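Local coordinates for protein thiol-activated cytolysin (Desulfobulbus propionicus, PDB 6NAL) that is probably a pore-forming toxin of the cholesterol-dependent cytolysin family, expected to assemble on target membranes and perforate them, at residues A[187-192]-A[260-265]; A[250-255]-A[284-289]; A[268-273]-A[314-319]. One frame throughout, in Å; residues are numbered along the deposited sequence.

Contact 1 of 3, residues A[187-192]-A[260-265]; sequences SVYLIR and TIKGTC
Strand 187-192 and the helix through 260-264 run in nearly the same direction, 26° apart, with their axes 10.7 Å from each other at closest. Side chains bridge that spacing: Y189 and I191, alternate residues on one side of the strand, reach toward I261 and C265. Y189 has CG anti to its backbone N (chi1 -168°), which lays the ring alongside I261, the two side chains sliding past each other in opposite senses. I261 CG2 meets the CD2-CE2 side of the ring obliquely, 3.6 Å from Y189 CE2. One step on, the outstretched I191 side chain puts CD1 between two partners, 4.0 Å from I261 CG2 and only 3.4 Å from C265 SG. At the exposed border the bent K262 chain passes the phenol tip at about a right angle, its CE 3.8 Å from Y189 OH. The polar ends have other partners: Y189 OH hydrogen-bonds to S150, and K262 NZ forms a salt bridge with E258. The strand is flanked by strands 147-152 and 232-250 in the central sheet characteristic of these cytolysins, and F248 of 232-250 touches both I191 and I261, while T260 on the helix packs against helix 279-284.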
loop_
_atom_site.group_PDB
_atom_site.type_symbol
_atom_site.label_atom_id
_atom_site.label_comp_id
_atom_site.label_asym_id
_atom_site.label_seq_id
_atom_site.Cartn_x
_atom_site.Cartn_y
_atom_site.Cartn_z
ATOM N N SER A 187 0.263 9.019 -20.031
ATOM C CA SER A 187 -0.816 8.178 -19.546
ATOM C C SER A 187 -2.150 8.706 -20.057
ATOM O O SER A 187 -2.250 9.854 -20.528
ATOM C CB SER A 187 -0.822 8.145 -18.015
ATOM O OG SER A 187 -1.148 9.427 -17.487
ATOM N N VAL A 188 -3.179 7.847 -19.983
ATOM C CA VAL A 188 -4.480 8.151 -20.587
ATOM C C VAL A 188 -5.611 7.828 -19.621
ATOM O O VAL A 188 -5.698 6.720 -19.093
ATOM C CB VAL A 188 -4.698 7.389 -21.910
ATOM C CG1 VAL A 188 -6.038 7.717 -22.528
ATOM C CG2 VAL A 188 -3.570 7.642 -22.913
ATOM N N TYR A 189 -6.515 8.762 -19.449
ATOM C CA TYR A 189 -7.735 8.521 -18.711
ATOM C C TYR A 189 -8.963 8.754 -19.600
ATOM O O TYR A 189 -9.050 9.748 -20.321
ATOM C CB TYR A 189 -7.734 9.444 -17.496
ATOM C CG TYR A 189 -8.785 9.133 -16.490
ATOM C CD1 TYR A 189 -8.589 8.177 -15.536
ATOM C CD2 TYR A 189 -9.972 9.775 -16.510
ATOM C CE1 TYR A 189 -9.560 7.865 -14.608
ATOM C CE2 TYR A 189 -10.964 9.486 -15.559
ATOM C CZ TYR A 189 -10.747 8.518 -14.619
ATOM O OH TYR A 189 -11.715 8.208 -13.695
ATOM N N LEU A 190 -9.952 7.888 -19.478
ATOM C CA LEU A 190 -11.102 7.952 -20.375
ATOM C C LEU A 190 -12.426 7.952 -19.639
ATOM O O LEU A 190 -12.681 7.092 -18.796
ATOM C CB LEU A 190 -11.096 6.796 -21.351
ATOM C CG LEU A 190 -11.905 7.042 -22.625
ATOM C CD1 LEU A 190 -11.141 7.950 -23.537
ATOM C CD2 LEU A 190 -12.165 5.680 -23.286
ATOM N N ILE A 191 -13.281 8.896 -19.996
ATOM C CA ILE A 191 -14.637 8.986 -19.483
ATOM C C ILE A 191 -15.605 8.788 -20.637
ATOM O O ILE A 191 -15.409 9.332 -21.729
ATOM C CB ILE A 191 -14.859 10.359 -18.811
ATOM C CG1 ILE A 191 -13.937 10.517 -17.598
ATOM C CG2 ILE A 191 -16.313 10.573 -18.380
ATOM C CD1 ILE A 191 -13.950 11.904 -17.030
ATOM N N ARG A 192 -16.687 8.067 -20.368
ATOM C CA ARG A 192 -17.765 7.917 -21.312
ATOM C C ARG A 192 -19.100 8.219 -20.672
ATOM O O ARG A 192 -19.441 7.618 -19.662
ATOM C CB ARG A 192 -17.819 6.510 -21.856
ATOM C CG ARG A 192 -18.737 6.412 -23.002
ATOM C CD ARG A 192 -19.054 5.003 -23.391
ATOM N NE ARG A 192 -19.500 4.213 -22.260
ATOM C CZ ARG A 192 -19.783 2.926 -22.337
ATOM N NH1 ARG A 192 -19.675 2.327 -23.521
ATOM N NH2 ARG A 192 -20.163 2.255 -21.251
ATOM N N THR A 260 -6.335 13.959 -10.241
ATOM C CA THR A 260 -6.724 15.293 -10.679
ATOM C C THR A 260 -8.085 15.254 -11.372
ATOM O O THR A 260 -8.982 16.042 -11.048
ATOM C CB THR A 260 -5.628 15.870 -11.595
ATOM O OG1 THR A 260 -4.351 15.707 -10.966
ATOM C CG2 THR A 260 -5.847 17.380 -11.786
ATOM N N ILE A 261 -8.252 14.327 -12.321
ATOM C CA ILE A 261 -9.519 14.203 -13.025
ATOM C C ILE A 261 -10.632 13.763 -12.080
ATOM O O ILE A 261 -11.805 14.105 -12.290
ATOM C CB ILE A 261 -9.417 13.197 -14.195
ATOM C CG1 ILE A 261 -8.330 13.550 -15.185
ATOM C CG2 ILE A 261 -10.786 13.076 -14.945
ATOM C CD1 ILE A 261 -8.376 14.989 -15.554
ATOM N N LYS A 262 -10.327 12.889 -11.118
ATOM C CA LYS A 262 -11.405 12.382 -10.267
ATOM C C LYS A 262 -11.944 13.472 -9.360
ATOM O O LYS A 262 -13.061 13.351 -8.856
ATOM C CB LYS A 262 -10.937 11.185 -9.428
ATOM C CG LYS A 262 -11.123 9.828 -10.107
ATOM C CD LYS A 262 -11.747 8.787 -9.193
ATOM C CE LYS A 262 -12.072 7.489 -9.937
ATOM N NZ LYS A 262 -10.853 6.663 -10.283
ATOM N N GLY A 263 -11.207 14.553 -9.198
ATOM C CA GLY A 263 -11.654 15.590 -8.304
ATOM C C GLY A 263 -12.247 16.768 -9.043
ATOM O O GLY A 263 -12.898 17.638 -8.454
ATOM N N THR A 264 -12.015 16.816 -10.346
ATOM C CA THR A 264 -12.550 17.898 -11.153
ATOM C C THR A 264 -13.596 17.433 -12.152
ATOM O O THR A 264 -14.248 18.290 -12.762
ATOM C CB THR A 264 -11.435 18.649 -11.909
ATOM O OG1 THR A 264 -10.827 17.790 -12.873
ATOM C CG2 THR A 264 -10.354 19.151 -10.962
ATOM N N CYS A 265 -13.788 16.111 -12.325
ATOM C CA CYS A 265 -14.781 15.588 -13.259
ATOM C C CYS A 265 -15.519 14.401 -12.665
ATOM O O CYS A 265 -14.964 13.629 -11.881
ATOM C CB CYS A 265 -14.164 15.166 -14.611
ATOM S SG CYS A 265 -15.401 14.763 -15.931
#

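Contact 2 of 3, residues A[250-255]-A[284-289]; sequences SKLSST and LSQIDV
The tight end of this contact lies at S250, a buried serine whose hydroxyl is gripped twice. S250 OG, swung anti to its own backbone N (chi1 -175°), donates to Q286 O at 3.1 Å, approaching from well above the carbonyl plane instead of along a lone pair. The same oxygen accepts from L252 N at 3.0 Å, a somewhat bent bond that makes an ST turn where the chain leaves the long strand 232-250. L252 closes the apolar side: its CD1 meets the outer end of I287 at about a right angle, 4.0 Å from I287 CG1, and I287 goes on inward to L257 and I261 of helix 254-264. By topology the two segments bracket a largely helical stretch that probably corresponds to the second transmembrane hairpin region of cholesterol-dependent cytolysins, the part expected to refold into membrane-spanning strands. 250-255 leads into it, with S253 as N-cap of helix 254-264, its OG bonded to E256 N; 284-289 leads out, through a type I turn from L284 to I287 closed by I287 N to L284 O at 2.9 Å. Toward solvent the fit slackens. L252 sends its other methyl, CD2, across the flat amide of partly exposed Q286, 3.9 Å from Q286 CD, and the exposed K251 directs its long chain away from 284-289, toward a weak, long ion pair with E184.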
loop_
_atom_site.group_PDB
_atom_site.type_symbol
_atom_site.label_atom_id
_atom_site.label_comp_id
_atom_site.label_asym_id
_atom_site.label_seq_id
_atom_site.Cartn_x
_atom_site.Cartn_y
_atom_site.Cartn_z
ATOM N N SER A 250 -1.756 12.975 -20.580
ATOM C CA SER A 250 -0.856 13.801 -19.787
ATOM C C SER A 250 0.492 13.124 -19.672
ATOM O O SER A 250 0.583 11.902 -19.742
ATOM C CB SER A 250 -1.425 14.029 -18.391
ATOM O OG SER A 250 -0.616 14.911 -17.663
ATOM N N LYS A 251 1.543 13.915 -19.466
ATOM C CA LYS A 251 2.815 13.324 -19.060
ATOM C C LYS A 251 2.875 13.079 -17.558
ATOM O O LYS A 251 3.774 12.363 -17.102
ATOM C CB LYS A 251 3.971 14.203 -19.550
ATOM C CG LYS A 251 4.219 14.015 -21.050
ATOM C CD LYS A 251 5.398 14.800 -21.526
ATOM C CE LYS A 251 6.375 13.916 -22.369
ATOM N NZ LYS A 251 6.601 14.437 -23.761
ATOM N N LEU A 252 1.974 13.690 -16.781
ATOM C CA LEU A 252 1.779 13.312 -15.385
ATOM C C LEU A 252 1.705 11.804 -15.203
ATOM O O LEU A 252 1.438 11.068 -16.160
ATOM C CB LEU A 252 0.489 13.878 -14.801
ATOM C CG LEU A 252 0.211 15.378 -14.810
ATOM C CD1 LEU A 252 -1.233 15.731 -14.380
ATOM C CD2 LEU A 252 1.242 16.069 -13.921
ATOM N N SER A 253 1.945 11.331 -13.984
ATOM C CA SER A 253 1.808 9.920 -13.669
ATOM C C SER A 253 0.340 9.498 -13.707
ATOM O O SER A 253 -0.566 10.314 -13.485
ATOM C CB SER A 253 2.360 9.669 -12.284
ATOM O OG SER A 253 1.465 10.228 -11.331
ATOM N N SER A 254 0.118 8.199 -13.966
ATOM C CA SER A 254 -1.222 7.631 -13.896
ATOM C C SER A 254 -1.930 8.042 -12.617
ATOM O O SER A 254 -3.119 8.359 -12.617
ATOM C CB SER A 254 -1.161 6.107 -13.959
ATOM O OG SER A 254 -0.211 5.702 -14.888
ATOM N N THR A 255 -1.232 7.942 -11.493
ATOM C CA THR A 255 -1.881 8.164 -10.209
ATOM C C THR A 255 -2.302 9.620 -10.078
ATOM O O THR A 255 -3.401 9.921 -9.596
ATOM C CB THR A 255 -0.936 7.777 -9.070
ATOM O OG1 THR A 255 -0.623 6.369 -9.149
ATOM C CG2 THR A 255 -1.568 8.151 -7.736
ATOM N N LEU A 284 -3.342 20.740 -14.072
ATOM C CA LEU A 284 -4.353 20.870 -15.123
ATOM C C LEU A 284 -3.775 21.341 -16.446
ATOM O O LEU A 284 -4.173 20.860 -17.515
ATOM C CB LEU A 284 -5.421 21.864 -14.705
ATOM C CG LEU A 284 -6.081 21.485 -13.401
ATOM C CD1 LEU A 284 -6.834 22.669 -12.811
ATOM C CD2 LEU A 284 -6.999 20.334 -13.641
ATOM N N SER A 285 -2.851 22.299 -16.400
ATOM C CA SER A 285 -2.263 22.825 -17.624
ATOM C C SER A 285 -1.545 21.747 -18.405
ATOM O O SER A 285 -1.279 21.922 -19.592
ATOM C CB SER A 285 -1.283 23.943 -17.279
ATOM O OG SER A 285 -0.252 23.447 -16.433
ATOM N N GLN A 286 -1.202 20.648 -17.754
ATOM C CA GLN A 286 -0.476 19.562 -18.382
ATOM C C GLN A 286 -1.398 18.503 -18.942
ATOM O O GLN A 286 -0.917 17.460 -19.377
ATOM C CB GLN A 286 0.468 18.917 -17.363
ATOM C CG GLN A 286 1.743 19.716 -17.102
ATOM C CD GLN A 286 2.476 19.236 -15.877
ATOM O OE1 GLN A 286 2.376 19.865 -14.836
ATOM N NE2 GLN A 286 3.222 18.128 -15.989
ATOM N N ILE A 287 -2.707 18.720 -18.898
ATOM C CA ILE A 287 -3.690 17.729 -19.337
ATOM C C ILE A 287 -4.354 18.211 -20.620
ATOM O O ILE A 287 -5.030 19.247 -20.638
ATOM C CB ILE A 287 -4.719 17.452 -18.227
ATOM C CG1 ILE A 287 -3.965 17.016 -16.960
ATOM C CG2 ILE A 287 -5.694 16.382 -18.645
ATOM C CD1 ILE A 287 -4.845 16.747 -15.747
ATOM N N ASP A 288 -4.170 17.437 -21.686
ATOM C CA ASP A 288 -4.809 17.674 -22.978
ATOM C C ASP A 288 -6.145 16.932 -23.072
ATOM O O ASP A 288 -6.198 15.715 -22.864
ATOM C CB ASP A 288 -3.914 17.198 -24.127
ATOM C CG ASP A 288 -2.654 18.044 -24.313
ATOM O OD1 ASP A 288 -2.607 19.212 -23.846
ATOM O OD2 ASP A 288 -1.699 17.526 -24.944
ATOM N N VAL A 289 -7.206 17.648 -23.444
ATOM C CA VAL A 289 -8.554 17.088 -23.513
ATOM C C VAL A 289 -8.957 16.891 -24.970
ATOM O O VAL A 289 -8.711 17.751 -25.821
ATOM C CB VAL A 289 -9.574 17.990 -22.792
ATOM C CG1 VAL A 289 -10.919 17.282 -22.711
ATOM C CG2 VAL A 289 -9.065 18.402 -21.428
#

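Contact 3 of 3, residues A[268-273]-A[314-319]; sequences DGLKID and KINRII
Two hydrogen bonds from one side-chain amide dominate here: N316 reads both the N-H and the carbonyl of L270. L270 N gives its hydrogen to N316 OD1 at 2.7 Å, almost straight at 173° and in the carbonyl plane on a lone pair of OD1. In return N316 ND2 donates to L270 O at 2.8 Å, again onto an in-plane lone pair, with that oxygen close to the amide plane of N316. This is a two-point pairing of an asparagine amide with the backbone of a single residue. The planar match fixes the rotation of the carboxamide and pairs both backbone polar groups of L270, which ends the small antiparallel beta hairpin of 265-266 and 269-270. The asparagine reaches it because CG stands anti to the carbonyl carbon of N316, beside the backbone N (chi1 -77°), so the amide of this helix 309-320 residue ends against the hairpin, its side chain crossing that of L270 obliquely.

Just before L270, the bare alpha carbon of G269 lets the amide oxygen come close, G269 CA lying 3.3 Å from N316 OD1. Around this polar centre the packing is apolar. The buried leucine side chain of L270 crosses I315 obliquely and lays both methyls on it: L270 CD1 is 3.9 Å from I315 CG2, while L270 CD2 lies 4.0 Å from I315 CD1. One helical turn on, I319 brings its CD1 to the alpha carbon of G269. Beyond it W320 donates through its indole N-H to the carbonyl of D268, a further tie between the turn of the hairpin and the helix end, while I315 continues inward onto V289 and I291 of strand 287-294. The packing also includes a methyl-to-methyl touch, L270 CD1 to I319 CD1 at 4.2 Å.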
loop_
_atom_site.group_PDB
_atom_site.type_symbol
_atom_site.label_atom_id
_atom_site.label_comp_id
_atom_site.label_asym_id
_atom_site.label_seq_id
_atom_site.Cartn_x
_atom_site.Cartn_y
_atom_site.Cartn_z
ATOM N N ASP A 268 -21.579 14.537 -13.108
ATOM C CA ASP A 268 -22.226 15.842 -13.261
ATOM C C ASP A 268 -21.501 16.769 -14.220
ATOM O O ASP A 268 -22.041 17.821 -14.570
ATOM C CB ASP A 268 -22.350 16.578 -11.921
ATOM C CG ASP A 268 -23.301 15.883 -10.963
ATOM O OD1 ASP A 268 -24.383 15.408 -11.408
ATOM O OD2 ASP A 268 -22.955 15.801 -9.766
ATOM N N GLY A 269 -20.292 16.413 -14.635
ATOM C CA GLY A 269 -19.551 17.219 -15.566
ATOM C C GLY A 269 -18.266 17.669 -14.901
ATOM O O GLY A 269 -17.734 17.022 -14.067
ATOM N N LEU A 270 -17.828 18.843 -15.366
ATOM C CA LEU A 270 -16.568 19.378 -14.867
ATOM C C LEU A 270 -16.848 20.539 -13.917
ATOM O O LEU A 270 -17.432 21.539 -14.304
ATOM C CB LEU A 270 -15.628 19.838 -15.989
ATOM C CG LEU A 270 -14.977 18.679 -16.724
ATOM C CD1 LEU A 270 -15.998 17.771 -17.347
ATOM C CD2 LEU A 270 -14.141 19.359 -17.787
ATOM N N LYS A 271 -16.554 20.350 -12.647
ATOM C CA LYS A 271 -16.679 21.372 -11.603
ATOM C C LYS A 271 -15.234 21.705 -11.224
ATOM O O LYS A 271 -14.658 21.164 -10.268
ATOM C CB LYS A 271 -17.499 20.800 -10.449
ATOM C CG LYS A 271 -17.587 21.721 -9.259
ATOM C CD LYS A 271 -17.938 20.984 -7.942
ATOM C CE LYS A 271 -16.763 20.077 -7.461
ATOM N NZ LYS A 271 -15.880 20.733 -6.504
ATOM N N ILE A 272 -14.619 22.564 -12.021
ATOM C CA ILE A 272 -13.279 23.049 -11.755
ATOM C C ILE A 272 -13.402 24.537 -11.549
ATOM O O ILE A 272 -13.909 25.244 -12.425
ATOM C CB ILE A 272 -12.311 22.751 -12.894
ATOM C CG1 ILE A 272 -10.943 23.313 -12.535
ATOM C CG2 ILE A 272 -12.805 23.404 -14.154
ATOM C CD1 ILE A 272 -9.892 22.962 -13.556
ATOM N N ASP A 273 -12.950 25.017 -10.400
ATOM C CA ASP A 273 -13.202 26.402 -10.042
ATOM C C ASP A 273 -11.953 27.047 -9.449
ATOM O O ASP A 273 -10.996 26.379 -9.039
ATOM C CB ASP A 273 -14.390 26.518 -9.071
ATOM C CG ASP A 273 -14.899 27.953 -8.934
ATOM O OD1 ASP A 273 -14.745 28.746 -9.894
ATOM O OD2 ASP A 273 -15.433 28.297 -7.862
ATOM N N LYS A 314 -17.697 25.144 -22.005
ATOM C CA LYS A 314 -18.049 24.518 -23.273
ATOM C C LYS A 314 -18.182 23.004 -23.121
ATOM O O LYS A 314 -19.004 22.382 -23.795
ATOM C CB LYS A 314 -17.033 24.837 -24.376
ATOM C CG LYS A 314 -17.459 24.185 -25.731
ATOM C CD LYS A 314 -16.983 24.913 -26.989
ATOM C CE LYS A 314 -15.490 24.729 -27.229
ATOM N NZ LYS A 314 -14.844 26.005 -27.727
ATOM N N ILE A 315 -17.395 22.378 -22.251
ATOM C CA ILE A 315 -17.497 20.920 -22.120
ATOM C C ILE A 315 -18.803 20.535 -21.453
ATOM O O ILE A 315 -19.514 19.623 -21.901
ATOM C CB ILE A 315 -16.284 20.347 -21.366
ATOM C CG1 ILE A 315 -15.054 20.453 -22.267
ATOM C CG2 ILE A 315 -16.575 18.930 -20.995
ATOM C CD1 ILE A 315 -13.811 20.003 -21.684
ATOM N N ASN A 316 -19.147 21.235 -20.374
ATOM C CA ASN A 316 -20.351 20.908 -19.624
ATOM C C ASN A 316 -21.562 21.119 -20.464
ATOM O O ASN A 316 -22.571 20.446 -20.298
ATOM C CB ASN A 316 -20.447 21.762 -18.372
ATOM C CG ASN A 316 -19.528 21.251 -17.318
ATOM O OD1 ASN A 316 -19.361 20.036 -17.205
ATOM N ND2 ASN A 316 -18.897 22.137 -16.580
ATOM N N ARG A 317 -21.472 22.035 -21.390
ATOM C CA ARG A 317 -22.599 22.229 -22.270
ATOM C C ARG A 317 -22.750 21.091 -23.246
ATOM O O ARG A 317 -23.862 20.584 -23.450
ATOM C CB ARG A 317 -22.442 23.527 -23.013
ATOM C CG ARG A 317 -23.907 24.051 -23.522
ATOM C CD ARG A 317 -23.478 25.285 -24.244
ATOM N NE ARG A 317 -22.337 25.983 -23.572
ATOM C CZ ARG A 317 -21.236 26.468 -24.108
ATOM N NH1 ARG A 317 -21.193 26.577 -25.397
ATOM N NH2 ARG A 317 -20.333 26.911 -23.220
ATOM N N ILE A 318 -21.647 20.734 -23.925
ATOM C CA ILE A 318 -21.651 19.545 -24.761
ATOM C C ILE A 318 -22.238 18.364 -24.012
ATOM O O ILE A 318 -22.962 17.559 -24.596
ATOM C CB ILE A 318 -20.241 19.216 -25.261
ATOM C CG1 ILE A 318 -19.715 20.299 -26.193
ATOM C CG2 ILE A 318 -20.310 17.871 -25.958
ATOM C CD1 ILE A 318 -18.184 20.366 -26.176
ATOM N N ILE A 319 -21.926 18.223 -22.709
ATOM C CA ILE A 319 -22.358 17.031 -21.972
ATOM C C ILE A 319 -23.846 17.082 -21.662
ATOM O O ILE A 319 -24.498 16.041 -21.547
ATOM C CB ILE A 319 -21.561 16.868 -20.659
ATOM C CG1 ILE A 319 -20.129 16.480 -20.927
ATOM C CG2 ILE A 319 -22.185 15.825 -19.746
ATOM C CD1 ILE A 319 -19.267 16.614 -19.717
#

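Contact 1 is the nearest neighbour of both other contacts within the same central domain. Contacts 1 and 2, with centres about 9 Å apart, share helix 254-264 and the large sheet, and S187 N probably hydrogen-bonds to S250 O at 2.9 Å. Contact 3 lies about 12 Å from contact 1, centre to centre, and they meet where C265 SG comes 3.4 Å from L270 CD1. The centres of contacts 2 and 3 are about 18 Å apart, yet L284 CD1 and I272 CD1 still touch at 3.2 Å. A bound tetraethylene glycol, probably from the crystallisation liquor, lies about 4 Å from the side chain of N316 in contact 3.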